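PDB 2VOA: exodeoxyribonuclease III from Archaeoglobus fulgidus, which acts as an AP endonuclease with specificity for abasic sites in DNA and probably uses two magnesium or manganese ions. Local coordinates for residues Tyr198-Tyr203 with Leu213-Asp218; Ala235-Arg240 with Asp247-Val252; Phe79-Glu84 with Glu125-Tyr130; Asp89-Ala94 with Ile102-Pro107. The protein carries 1 engineered substitution. One frame throughout, in Å; residues are numbered along the deposited sequence.

In the fold
Interactions 1, 2 and 4 are largely buried, whereas interaction 3 lies at the periphery, partly exposed. Interactions 1 and 2 are neighbours: Thr199 O accepts from Leu249 N, so the 198-203 loop is laid against the chain that enters strand 251-255. On the far side of the chain's centre from both, interaction 3 adjoins the hairpin of interaction 4, with Gly80 N bonded to Leu91 O and Tyr130 OH to Arg93. Their chemistry follows their place. Backbone bonds and aromatic rings carry interaction 1, leucine and proline packing fills interaction 2, a strand pair with an arginine at its end makes interaction 4, and a solvent-side arginine grips a loop in interaction 3.

Interaction 1 of 4, residues Tyr198-Tyr203 with Leu213-Asp218; sequences YTFYDY and LGWRGD. Engineered in segment 213-218: Gly217 (natural residue Val). With nucleotides of chain C.
Trp215 O is gripped by two successive amides, Thr199 N at 2.9 Å and, weakly, Phe200 N at 3.1 Å. Trp215 N returns a straight bond to Phe200 O (3.0 Å, 162°), lying in the plane of that carbonyl, so Thr199 and Phe200 together face one residue in a classic beta bulge. The Thr199 hydroxyl, set between its own backbone N and carbonyl carbon (chi1 53°), donates to the anti lone pair of Asp218 OD1 at 2.7 Å. The same oxygen also bonds His248 ND1, so Thr199 holds Asp218, which in turn bonds His248; both are predicted to matter for catalysis. Gly214 CA lies over the face of the Tyr198 ring, 4.0 Å from its centroid, a CH-pi contact. Phe200 and Trp215 run side by side, with Trp215 CD1 at the Phe200 ring edge, 3.6 Å from CD2. At the far end of 198-203, Tyr203 turns one face to the bound DNA, with C5' of DC2 of chain C 3.5 Å above the ring centre. Arg216 bends away to salt bridges with Asp155 and Asp186 beside helix 187-191, while Asp218 opens strand 218-222.

Interaction 2 of 4, residues Ala235-Arg240 with Asp247-Val252; sequences ADIKPR and DHLPLV
Leu249 points from 247-252 into 235-240 and carries most of the apolar contact, at the edge of one of the two sheets of the DNase I-like alpha/beta sandwich. Its branches part company. CD2 lies beside Ile237, the two side chains pointing the same way with CD1 of Ile237 3.7 Å from it, and it also touches Ala235 CB. Leu249 CD1 instead meets the aliphatic part of Arg240, whose side chain crosses that of Leu249 at about a right angle. Pro239 and Pro250 come tip to tip, and the 3.5 Å between Pro239 CG and Pro250 CD is tighter than usual carbon contact; Trp22 of helix 16-26 packs on both rings. Farther toward the strand, Ala235 and Leu251 form an antiparallel non-hydrogen-bonded pair. From there strand 230-235 gives way to helix 238-241, and Asp236 serves both sides of the junction: its N donates to Pro250 O at 2.9 Å, nearly straight at 166°, while its OD2 caps the helix by accepting from Lys238 N. OD1 takes a bond from Trp22 NE1. Asp247, a predicted metal ligand, is held through its backbone by Arg240, whose NH2 also bonds Tyr201 O. The bend of Arg240 at chi2 (64°) turns CD toward Asp247 O, and NE then donates to that oxygen at 2.9 Å from above the carbonyl plane.

Interaction 3 of 4, residues Phe79-Glu84 with Glu125-Tyr130; sequences FGLDSE and ERLYHY
The loop that follows strand 77-79 packs on helix 115-134 through Leu81, Asp82 and Ser83, which meet Arg126 and Tyr130. This is a loop-on-helix contact at the rim of the alpha/beta sandwich, where the helix packs on the Leu91 side of the sheet that holds strands 91-96 and 99-105, and Arg126 and Tyr130, one helical turn apart, both face the loop. Leu81 fits between them. Its CD1 sits 3.5 Å above the plane of the Arg126 guanidinium, over its centre, while its other methyl leans on Tyr130 CB. Leu81 CD2 also lies 4.0 Å from Leu127 CD1. Leu81 further touches Trp123 of the same helix and Leu91 of strand 91-96, so this leucine joins helix, loop and sheet. The opposite face of the guanidinium is covered by Glu84 O, so the group is sandwiched between an apolar methyl and a carbonyl. At its edge NH1 donates to Ser83 OG over 3.2 Å, almost straight at 164° and in the guanidinium plane, and makes a bent, weak bond to Ser83 O at 2.8 Å. NH2 bonds Pro85 O. A bend at chi3 (-71°) turns NE of Arg126 aside from the line of the chain. Asp82 meets the edge of the Tyr130 ring, with OD1 3.3 Å from CD1 and the carboxylate turned 70° from the ring plane; its OD2 is paired with Lys133. The phenol end is tied down separately: Tyr130 OH bonds Arg93 NH1, and a water 2.8 Å from Tyr130 OH donates to Gly80 O, likewise at 2.8 Å.

Interaction 4 of 4, residues Asp89-Ala94 with Ile102-Pro107; sequences DRLIRA and INTYVP
Arg90, which loses most surface here, stands at the open end of a beta hairpin, with Tyr105, Val106 and Pro107 opposite it; the hairpin's segments 91-94 and 102-105 run antiparallel at 174°. Ile92 N donates to Asn103 O (3.0 Å) and Asn103 N to Ile92 O (2.9 Å), and Tyr105 N donates to Arg90 O. The Arg90 chain, extended from CG to NE, passes Tyr105 O, with CB, CG and CD in contact with it, and NH1 turns back to donate to that oxygen at 3.0 Å; the acceptor lies in the guanidinium plane, although NH1 stands above the carbonyl plane. Pro107 covers one face of the guanidinium, its CG toward the rim. NH1 comes 3.3 Å from Tyr105 CD2, with the guanidinium and ring planes only 21° apart. Ile102, the next most buried residue, lies alongside Arg93 on the face that also carries Leu91 and Thr104; its CG1 rests over one face of the Arg93 guanidinium, which is salt-bridged to Asp100, 3.4 Å from Arg93 NE. Asn103 points to the other face. Its CB and ND2 touch Ile92 CG2, while its amide bonds Gln34 and Met33 O, linking the hairpin to strand 30-34 of the second sheet. Tyr105 is a predicted active-site residue, and it and Arg90 pack on the bound DNA. A water accepts from Arg90 NH2 at 3.1 Å and is bonded to Tyr105 OH at 3.2 Å.

Interaction 1 of 4, residues Tyr198-Tyr203 with Leu213-Asp218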
# COMPACT_ATOMS: atom_id res chain seq x y z
N TYR A 198 -24.13 1.40 -11.96
CA TYR A 198 -23.41 2.36 -11.11
C TYR A 198 -21.94 2.37 -11.49
O TYR A 198 -21.38 1.33 -11.84
CB TYR A 198 -23.59 2.06 -9.62
CG TYR A 198 -25.04 2.05 -9.21
CD1 TYR A 198 -25.57 0.94 -8.57
CD2 TYR A 198 -25.89 3.13 -9.51
CE1 TYR A 198 -26.91 0.89 -8.17
CE2 TYR A 198 -27.23 3.10 -9.11
CZ TYR A 198 -27.74 1.97 -8.48
OH TYR A 198 -29.07 1.93 -8.09
N THR A 199 -21.35 3.56 -11.47
CA THR A 199 -19.95 3.75 -11.81
C THR A 199 -19.12 4.09 -10.56
O THR A 199 -17.93 4.38 -10.66
CB THR A 199 -19.76 4.85 -12.89
OG1 THR A 199 -20.43 6.06 -12.48
CG2 THR A 199 -20.30 4.38 -14.25
N PHE A 200 -19.79 4.12 -9.40
CA PHE A 200 -19.16 4.49 -8.13
C PHE A 200 -19.80 3.75 -6.97
O PHE A 200 -21.02 3.71 -6.84
CB PHE A 200 -19.27 6.00 -7.90
CG PHE A 200 -18.87 6.42 -6.51
CD1 PHE A 200 -17.53 6.40 -6.13
CD2 PHE A 200 -19.83 6.83 -5.60
CE1 PHE A 200 -17.15 6.80 -4.82
CE2 PHE A 200 -19.46 7.23 -4.30
CZ PHE A 200 -18.09 7.20 -3.92
N TYR A 201 -18.95 3.17 -6.11
CA TYR A 201 -19.40 2.58 -4.85
C TYR A 201 -18.44 3.11 -3.79
O TYR A 201 -17.22 2.94 -3.92
CB TYR A 201 -19.32 1.05 -4.87
CG TYR A 201 -20.26 0.40 -5.85
CD1 TYR A 201 -19.86 0.13 -7.15
CD2 TYR A 201 -21.56 0.02 -5.45
CE1 TYR A 201 -20.72 -0.49 -8.05
CE2 TYR A 201 -22.42 -0.59 -6.35
CZ TYR A 201 -21.99 -0.84 -7.64
OH TYR A 201 -22.84 -1.47 -8.53
N ASP A 202 -18.98 3.77 -2.77
CA ASP A 202 -18.16 4.40 -1.73
C ASP A 202 -17.39 3.34 -0.96
O ASP A 202 -17.98 2.35 -0.53
CB ASP A 202 -19.07 5.22 -0.79
CG ASP A 202 -18.30 6.12 0.14
OD1 ASP A 202 -17.38 5.64 0.82
OD2 ASP A 202 -18.67 7.31 0.25
N TYR A 203 -16.08 3.53 -0.79
CA TYR A 203 -15.25 2.57 -0.04
C TYR A 203 -15.79 2.31 1.37
O TYR A 203 -15.61 1.22 1.94
CB TYR A 203 -13.85 3.13 0.15
CG TYR A 203 -12.93 3.20 -1.05
CD1 TYR A 203 -12.23 4.37 -1.34
CD2 TYR A 203 -12.69 2.08 -1.86
CE1 TYR A 203 -11.32 4.45 -2.39
CE2 TYR A 203 -11.79 2.14 -2.94
CZ TYR A 203 -11.10 3.32 -3.18
OH TYR A 203 -10.19 3.39 -4.22
N LEU A 213 -25.56 -0.41 -3.50
CA LEU A 213 -25.49 0.95 -2.96
C LEU A 213 -24.43 1.74 -3.71
O LEU A 213 -23.33 2.01 -3.21
CB LEU A 213 -25.21 0.93 -1.45
CG LEU A 213 -26.24 0.21 -0.56
CD1 LEU A 213 -25.74 0.21 0.86
CD2 LEU A 213 -27.59 0.91 -0.67
N GLY A 214 -24.77 2.09 -4.95
CA GLY A 214 -23.89 2.86 -5.81
C GLY A 214 -24.56 4.09 -6.39
O GLY A 214 -25.76 4.36 -6.15
N TRP A 215 -23.74 4.83 -7.15
CA TRP A 215 -24.10 6.07 -7.86
C TRP A 215 -23.61 6.01 -9.28
O TRP A 215 -22.64 5.31 -9.60
CB TRP A 215 -23.38 7.28 -7.23
CG TRP A 215 -23.66 7.53 -5.81
CD1 TRP A 215 -23.29 6.75 -4.74
CD2 TRP A 215 -24.35 8.66 -5.27
NE1 TRP A 215 -23.72 7.31 -3.58
CE2 TRP A 215 -24.37 8.49 -3.87
CE3 TRP A 215 -24.95 9.80 -5.82
CZ2 TRP A 215 -24.98 9.41 -3.00
CZ3 TRP A 215 -25.58 10.73 -4.94
CH2 TRP A 215 -25.57 10.52 -3.56
N ARG A 216 -24.27 6.76 -10.17
CA ARG A 216 -23.80 6.86 -11.56
C ARG A 216 -23.61 8.35 -11.88
O ARG A 216 -24.51 9.01 -12.44
CB ARG A 216 -24.77 6.14 -12.53
CG ARG A 216 -24.09 5.74 -13.88
CD ARG A 216 -23.77 6.94 -14.77
NE ARG A 216 -25.01 7.54 -15.25
CZ ARG A 216 -25.17 8.17 -16.41
NH1 ARG A 216 -24.13 8.35 -17.25
NH2 ARG A 216 -26.38 8.62 -16.74
N GLY A 217 -22.45 8.87 -11.48
CA GLY A 217 -22.09 10.29 -11.70
C GLY A 217 -21.05 10.51 -12.79
O GLY A 217 -20.66 11.66 -13.06
N ASP A 218 -20.58 9.42 -13.40
CA ASP A 218 -19.62 9.43 -14.52
C ASP A 218 -20.42 9.29 -15.83
O ASP A 218 -21.42 8.57 -15.88
CB ASP A 218 -18.62 8.28 -14.39
CG ASP A 218 -17.86 8.32 -13.09
OD1 ASP A 218 -18.26 7.63 -12.13
OD2 ASP A 218 -16.85 9.07 -13.05
P DC C 2 -10.25 0.03 2.13
OP1 DC C 2 -10.76 -0.88 1.08
OP2 DC C 2 -9.42 -0.51 3.24
O5' DC C 2 -9.37 1.17 1.48
C5' DC C 2 -9.90 1.81 0.31
C4' DC C 2 -9.16 3.08 0.02
O4' DC C 2 -9.65 4.08 0.94
C3' DC C 2 -7.64 3.01 0.18
O3' DC C 2 -7.06 3.57 -0.96
C2' DC C 2 -7.36 3.94 1.36
C1' DC C 2 -8.55 4.90 1.22
N1 DC C 2 -8.80 5.77 2.45
C2 DC C 2 -9.27 7.08 2.26
O2 DC C 2 -9.50 7.48 1.12
N3 DC C 2 -9.46 7.86 3.35
C4 DC C 2 -9.19 7.39 4.57
N4 DC C 2 -9.41 8.22 5.60
C5 DC C 2 -8.72 6.07 4.80
C6 DC C 2 -8.53 5.30 3.71
O5' DG C 1 -14.69 1.93 6.08
C5' DG C 1 -13.34 1.57 5.85
C4' DG C 1 -13.04 1.61 4.36
O4' DG C 1 -13.28 2.92 3.76
C3' DG C 1 -11.59 1.31 4.02
O3' DG C 1 -11.55 0.73 2.72
C2' DG C 1 -10.91 2.67 4.02
C1' DG C 1 -12.04 3.55 3.48
N9 DG C 1 -12.13 4.86 4.11
C8 DG C 1 -12.00 5.17 5.45
N7 DG C 1 -12.17 6.43 5.69
C5 DG C 1 -12.44 6.99 4.46
C6 DG C 1 -12.69 8.32 4.12
O6 DG C 1 -12.73 9.28 4.91
N1 DG C 1 -12.93 8.48 2.75
C2 DG C 1 -12.90 7.45 1.82
N2 DG C 1 -13.14 7.78 0.53
N3 DG C 1 -12.65 6.18 2.14
C4 DG C 1 -12.43 6.03 3.47
O HOH W 1 -21.73 4.21 -2.76

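Interaction 2 of 4, residues Ala235-Arg240 with Asp247-Val252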
# COMPACT_ATOMS: atom_id res chain seq x y z
N ALA A 235 -20.68 -0.23 -17.92
CA ALA A 235 -19.73 -0.04 -16.83
C ALA A 235 -19.05 -1.36 -16.57
O ALA A 235 -19.70 -2.40 -16.49
CB ALA A 235 -20.43 0.49 -15.56
N ASP A 236 -17.73 -1.33 -16.44
CA ASP A 236 -16.96 -2.56 -16.20
C ASP A 236 -16.71 -2.80 -14.71
O ASP A 236 -15.89 -2.13 -14.09
CB ASP A 236 -15.64 -2.49 -16.98
CG ASP A 236 -14.85 -3.80 -16.94
OD1 ASP A 236 -13.77 -3.83 -17.59
OD2 ASP A 236 -15.29 -4.79 -16.29
N ILE A 237 -17.43 -3.77 -14.13
CA ILE A 237 -17.33 -4.08 -12.70
C ILE A 237 -16.01 -4.79 -12.32
O ILE A 237 -15.58 -4.77 -11.15
CB ILE A 237 -18.58 -4.90 -12.20
CG1 ILE A 237 -18.67 -4.95 -10.66
CG2 ILE A 237 -18.58 -6.30 -12.79
CD1 ILE A 237 -18.84 -3.62 -10.00
N LYS A 238 -15.37 -5.44 -13.29
CA LYS A 238 -14.19 -6.28 -12.98
C LYS A 238 -13.05 -5.54 -12.23
O LYS A 238 -12.60 -6.04 -11.18
CB LYS A 238 -13.67 -7.00 -14.23
CG LYS A 238 -14.63 -8.05 -14.76
CD LYS A 238 -14.05 -8.78 -15.95
CE LYS A 238 -15.12 -9.65 -16.62
NZ LYS A 238 -15.00 -9.59 -18.12
N PRO A 239 -12.60 -4.38 -12.73
CA PRO A 239 -11.57 -3.63 -11.98
C PRO A 239 -12.01 -3.19 -10.58
O PRO A 239 -11.16 -3.02 -9.69
CB PRO A 239 -11.26 -2.40 -12.86
CG PRO A 239 -12.23 -2.42 -14.01
CD PRO A 239 -12.99 -3.72 -14.00
N ARG A 240 -13.32 -3.02 -10.37
CA ARG A 240 -13.87 -2.64 -9.05
C ARG A 240 -13.81 -3.78 -8.01
O ARG A 240 -13.85 -3.55 -6.80
CB ARG A 240 -15.30 -2.10 -9.20
CG ARG A 240 -15.90 -1.52 -7.90
CD ARG A 240 -15.12 -0.29 -7.42
NE ARG A 240 -15.61 0.33 -6.17
CZ ARG A 240 -15.32 -0.12 -4.94
NH1 ARG A 240 -14.63 -1.24 -4.78
NH2 ARG A 240 -15.78 0.51 -3.87
N ASP A 247 -12.46 3.43 -6.31
CA ASP A 247 -13.88 3.39 -5.91
C ASP A 247 -14.83 3.53 -7.11
O ASP A 247 -16.00 3.13 -7.01
CB ASP A 247 -14.22 4.40 -4.77
CG ASP A 247 -13.62 5.79 -4.98
OD1 ASP A 247 -13.07 6.11 -6.07
OD2 ASP A 247 -13.76 6.60 -4.03
N HIS A 248 -14.34 4.05 -8.23
CA HIS A 248 -15.12 4.13 -9.48
C HIS A 248 -14.86 2.93 -10.40
O HIS A 248 -13.81 2.27 -10.30
CB HIS A 248 -14.80 5.43 -10.22
CG HIS A 248 -15.29 6.65 -9.53
ND1 HIS A 248 -16.31 7.43 -10.04
CD2 HIS A 248 -14.88 7.26 -8.40
CE1 HIS A 248 -16.53 8.44 -9.22
NE2 HIS A 248 -15.69 8.36 -8.21
N LEU A 249 -15.81 2.69 -11.32
CA LEU A 249 -15.68 1.71 -12.42
C LEU A 249 -15.39 2.46 -13.74
O LEU A 249 -15.90 3.58 -13.94
CB LEU A 249 -17.02 0.99 -12.63
CG LEU A 249 -17.55 -0.09 -11.69
CD1 LEU A 249 -17.91 0.49 -10.32
CD2 LEU A 249 -18.76 -0.74 -12.32
N PRO A 250 -14.62 1.84 -14.68
CA PRO A 250 -14.60 2.44 -16.02
C PRO A 250 -15.98 2.40 -16.68
O PRO A 250 -16.74 1.42 -16.50
CB PRO A 250 -13.65 1.50 -16.81
CG PRO A 250 -12.79 0.90 -15.79
CD PRO A 250 -13.73 0.66 -14.61
N LEU A 251 -16.29 3.44 -17.44
CA LEU A 251 -17.48 3.48 -18.25
C LEU A 251 -16.98 3.48 -19.70
O LEU A 251 -16.06 4.26 -20.03
CB LEU A 251 -18.32 4.73 -17.93
CG LEU A 251 -19.62 4.89 -18.73
CD1 LEU A 251 -20.61 3.77 -18.38
CD2 LEU A 251 -20.22 6.30 -18.50
N VAL A 252 -17.52 2.57 -20.52
CA VAL A 252 -17.00 2.29 -21.88
C VAL A 252 -18.12 2.53 -22.90
O VAL A 252 -19.26 2.12 -22.66
CB VAL A 252 -16.50 0.82 -22.01
CG1 VAL A 252 -15.85 0.57 -23.39
CG2 VAL A 252 -15.52 0.48 -20.88

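Interaction 3 of 4, residues Phe79-Glu84 with Glu125-Tyr130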
# COMPACT_ATOMS: atom_id res chain seq x y z
N PHE A 79 -5.88 23.04 -21.60
CA PHE A 79 -6.17 22.75 -20.19
C PHE A 79 -7.06 23.83 -19.60
O PHE A 79 -6.85 25.04 -19.82
CB PHE A 79 -4.87 22.71 -19.35
CG PHE A 79 -3.76 21.88 -19.95
CD1 PHE A 79 -2.53 22.48 -20.29
CD2 PHE A 79 -3.93 20.52 -20.21
CE1 PHE A 79 -1.51 21.71 -20.86
CE2 PHE A 79 -2.90 19.76 -20.77
CZ PHE A 79 -1.71 20.34 -21.09
N GLY A 80 -8.02 23.39 -18.80
CA GLY A 80 -8.85 24.30 -18.01
C GLY A 80 -9.98 24.97 -18.78
O GLY A 80 -10.07 24.86 -20.02
N LEU A 81 -10.87 25.63 -18.04
CA LEU A 81 -11.87 26.51 -18.62
C LEU A 81 -11.19 27.75 -19.20
O LEU A 81 -10.03 28.02 -18.89
CB LEU A 81 -12.91 26.88 -17.55
CG LEU A 81 -13.87 25.74 -17.15
CD1 LEU A 81 -14.62 26.10 -15.87
CD2 LEU A 81 -14.86 25.43 -18.29
N ASP A 82 -11.90 28.49 -20.05
CA ASP A 82 -11.33 29.70 -20.67
C ASP A 82 -11.60 31.00 -19.89
O ASP A 82 -11.49 32.11 -20.43
CB ASP A 82 -11.79 29.81 -22.13
CG ASP A 82 -13.29 29.93 -22.27
OD1 ASP A 82 -14.04 29.52 -21.36
OD2 ASP A 82 -13.74 30.43 -23.33
N SER A 83 -11.92 30.85 -18.61
CA SER A 83 -12.07 31.99 -17.69
C SER A 83 -11.57 31.61 -16.29
O SER A 83 -11.44 30.43 -15.98
CB SER A 83 -13.54 32.43 -17.62
OG SER A 83 -14.35 31.38 -17.12
N GLU A 84 -11.32 32.63 -15.47
CA GLU A 84 -10.73 32.47 -14.14
C GLU A 84 -11.79 32.06 -13.09
O GLU A 84 -12.89 32.61 -13.09
CB GLU A 84 -10.06 33.80 -13.75
CG GLU A 84 -8.71 33.66 -13.08
CD GLU A 84 -7.75 32.78 -13.87
OE1 GLU A 84 -7.40 31.68 -13.38
OE2 GLU A 84 -7.37 33.18 -15.01
N GLU A 125 -22.13 26.29 -14.78
CA GLU A 125 -22.58 27.40 -15.63
C GLU A 125 -21.45 27.83 -16.59
O GLU A 125 -21.67 28.08 -17.78
CB GLU A 125 -23.04 28.58 -14.76
CG GLU A 125 -23.34 29.87 -15.54
CD GLU A 125 -24.62 29.82 -16.37
OE1 GLU A 125 -24.95 30.85 -17.02
OE2 GLU A 125 -25.33 28.77 -16.35
N ARG A 126 -20.24 27.93 -16.06
CA ARG A 126 -19.09 28.27 -16.90
C ARG A 126 -18.88 27.21 -17.98
O ARG A 126 -18.63 27.55 -19.14
CB ARG A 126 -17.83 28.46 -16.05
CG ARG A 126 -17.88 29.70 -15.17
CD ARG A 126 -16.47 30.10 -14.76
NE ARG A 126 -15.87 29.18 -13.80
CZ ARG A 126 -14.56 28.94 -13.72
NH1 ARG A 126 -13.73 29.54 -14.56
NH2 ARG A 126 -14.08 28.12 -12.81
N LEU A 127 -19.05 25.94 -17.60
CA LEU A 127 -18.84 24.83 -18.54
C LEU A 127 -19.88 24.90 -19.65
O LEU A 127 -19.57 24.65 -20.82
CB LEU A 127 -18.93 23.49 -17.80
CG LEU A 127 -18.66 22.27 -18.69
CD1 LEU A 127 -17.29 22.38 -19.34
CD2 LEU A 127 -18.74 21.00 -17.85
N TYR A 128 -21.11 25.25 -19.30
CA TYR A 128 -22.15 25.49 -20.31
C TYR A 128 -21.70 26.48 -21.39
O TYR A 128 -21.74 26.18 -22.58
CB TYR A 128 -23.45 25.99 -19.63
CG TYR A 128 -24.52 26.40 -20.63
CD1 TYR A 128 -24.67 27.74 -21.01
CD2 TYR A 128 -25.36 25.44 -21.21
CE1 TYR A 128 -25.66 28.12 -21.93
CE2 TYR A 128 -26.34 25.81 -22.14
CZ TYR A 128 -26.47 27.15 -22.50
OH TYR A 128 -27.42 27.54 -23.41
N HIS A 129 -21.25 27.65 -20.96
CA HIS A 129 -20.85 28.69 -21.92
C HIS A 129 -19.61 28.28 -22.71
O HIS A 129 -19.52 28.55 -23.92
CB HIS A 129 -20.72 30.02 -21.20
CG HIS A 129 -22.04 30.54 -20.71
ND1 HIS A 129 -23.03 30.94 -21.58
CD2 HIS A 129 -22.55 30.67 -19.46
CE1 HIS A 129 -24.09 31.33 -20.88
NE2 HIS A 129 -23.82 31.17 -19.60
N TYR A 130 -18.71 27.57 -22.04
CA TYR A 130 -17.48 27.08 -22.67
C TYR A 130 -17.79 26.10 -23.82
O TYR A 130 -17.27 26.26 -24.94
CB TYR A 130 -16.54 26.48 -21.62
CG TYR A 130 -15.33 25.77 -22.17
CD1 TYR A 130 -14.19 26.46 -22.58
CD2 TYR A 130 -15.32 24.37 -22.28
CE1 TYR A 130 -13.05 25.77 -23.09
CE2 TYR A 130 -14.21 23.69 -22.79
CZ TYR A 130 -13.09 24.38 -23.17
OH TYR A 130 -12.00 23.69 -23.67
O HOH W 2 -9.44 24.33 -22.69

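Interaction 4 of 4, residues Asp89-Ala94 with Ile102-Pro107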
# COMPACT_ATOMS: atom_id res chain seq x y z
N ASP A 89 -6.39 21.63 -13.61
CA ASP A 89 -6.39 20.27 -13.04
C ASP A 89 -7.76 19.57 -13.08
O ASP A 89 -7.91 18.48 -12.51
CB ASP A 89 -5.80 20.24 -11.62
CG ASP A 89 -6.63 21.04 -10.59
OD1 ASP A 89 -7.65 21.69 -10.96
OD2 ASP A 89 -6.25 21.05 -9.39
N ARG A 90 -8.74 20.20 -13.73
CA ARG A 90 -10.08 19.64 -13.85
C ARG A 90 -10.59 19.52 -15.28
O ARG A 90 -11.72 19.10 -15.50
CB ARG A 90 -11.09 20.50 -13.06
CG ARG A 90 -10.88 20.50 -11.52
CD ARG A 90 -12.04 21.21 -10.86
NE ARG A 90 -11.98 21.16 -9.40
CZ ARG A 90 -12.46 20.16 -8.65
NH1 ARG A 90 -13.04 19.10 -9.19
NH2 ARG A 90 -12.36 20.24 -7.33
N LEU A 91 -9.82 19.97 -16.26
CA LEU A 91 -10.34 19.90 -17.63
C LEU A 91 -9.16 19.79 -18.56
O LEU A 91 -8.27 20.64 -18.52
CB LEU A 91 -11.18 21.14 -17.97
CG LEU A 91 -11.94 21.22 -19.31
CD1 LEU A 91 -13.01 22.28 -19.26
CD2 LEU A 91 -11.03 21.50 -20.56
N ILE A 92 -9.18 18.75 -19.39
CA ILE A 92 -8.17 18.59 -20.43
C ILE A 92 -8.90 18.26 -21.72
O ILE A 92 -9.86 17.46 -21.72
CB ILE A 92 -7.08 17.52 -20.05
CG1 ILE A 92 -5.92 17.51 -21.06
CG2 ILE A 92 -7.70 16.12 -19.84
CD1 ILE A 92 -4.79 16.56 -20.68
N ARG A 93 -8.47 18.90 -22.81
CA ARG A 93 -9.14 18.76 -24.09
C ARG A 93 -8.13 18.53 -25.20
O ARG A 93 -7.07 19.11 -25.18
CB ARG A 93 -9.92 20.02 -24.39
CG ARG A 93 -10.63 20.02 -25.74
CD ARG A 93 -11.61 21.13 -25.76
NE ARG A 93 -12.61 21.01 -26.82
CZ ARG A 93 -13.54 21.94 -27.03
NH1 ARG A 93 -13.58 23.01 -26.24
NH2 ARG A 93 -14.42 21.80 -28.01
N ALA A 94 -8.47 17.68 -26.16
CA ALA A 94 -7.57 17.36 -27.26
C ALA A 94 -8.37 16.86 -28.44
O ALA A 94 -9.45 16.32 -28.27
CB ALA A 94 -6.54 16.31 -26.83
N ILE A 102 -13.32 16.21 -24.65
CA ILE A 102 -13.28 17.13 -23.49
C ILE A 102 -13.46 16.28 -22.22
O ILE A 102 -14.49 15.66 -22.04
CB ILE A 102 -14.40 18.21 -23.54
CG1 ILE A 102 -14.49 18.89 -24.91
CG2 ILE A 102 -14.18 19.23 -22.41
CD1 ILE A 102 -15.66 18.39 -25.79
N ASN A 103 -12.45 16.27 -21.35
CA ASN A 103 -12.44 15.43 -20.15
C ASN A 103 -12.50 16.32 -18.91
O ASN A 103 -11.59 17.10 -18.67
CB ASN A 103 -11.16 14.59 -20.12
CG ASN A 103 -10.99 13.79 -18.83
OD1 ASN A 103 -11.95 13.55 -18.08
ND2 ASN A 103 -9.74 13.28 -18.62
N THR A 104 -13.60 16.22 -18.16
CA THR A 104 -13.81 17.08 -16.99
C THR A 104 -13.90 16.29 -15.68
O THR A 104 -14.50 15.18 -15.63
CB THR A 104 -15.14 17.91 -17.10
OG1 THR A 104 -16.24 17.01 -17.23
CG2 THR A 104 -15.13 18.85 -18.30
N TYR A 105 -13.35 16.88 -14.63
CA TYR A 105 -13.56 16.42 -13.28
C TYR A 105 -14.26 17.57 -12.56
O TYR A 105 -13.62 18.53 -12.10
CB TYR A 105 -12.22 16.03 -12.60
CG TYR A 105 -12.40 15.69 -11.15
CD1 TYR A 105 -13.39 14.78 -10.75
CD2 TYR A 105 -11.61 16.29 -10.16
CE1 TYR A 105 -13.60 14.47 -9.41
CE2 TYR A 105 -11.79 16.00 -8.81
CZ TYR A 105 -12.80 15.10 -8.44
OH TYR A 105 -13.00 14.82 -7.11
N VAL A 106 -15.59 17.51 -12.54
CA VAL A 106 -16.42 18.59 -12.01
C VAL A 106 -16.27 18.70 -10.49
O VAL A 106 -16.20 17.69 -9.82
CB VAL A 106 -17.89 18.33 -12.43
CG1 VAL A 106 -18.85 19.32 -11.76
CG2 VAL A 106 -18.01 18.36 -13.98
N PRO A 107 -16.22 19.94 -9.93
CA PRO A 107 -16.17 20.01 -8.44
C PRO A 107 -17.29 19.20 -7.76
O PRO A 107 -18.46 19.29 -8.14
CB PRO A 107 -16.32 21.52 -8.15
CG PRO A 107 -15.69 22.17 -9.40
CD PRO A 107 -16.19 21.27 -10.55
O HOH W 3 -13.93 17.80 -6.21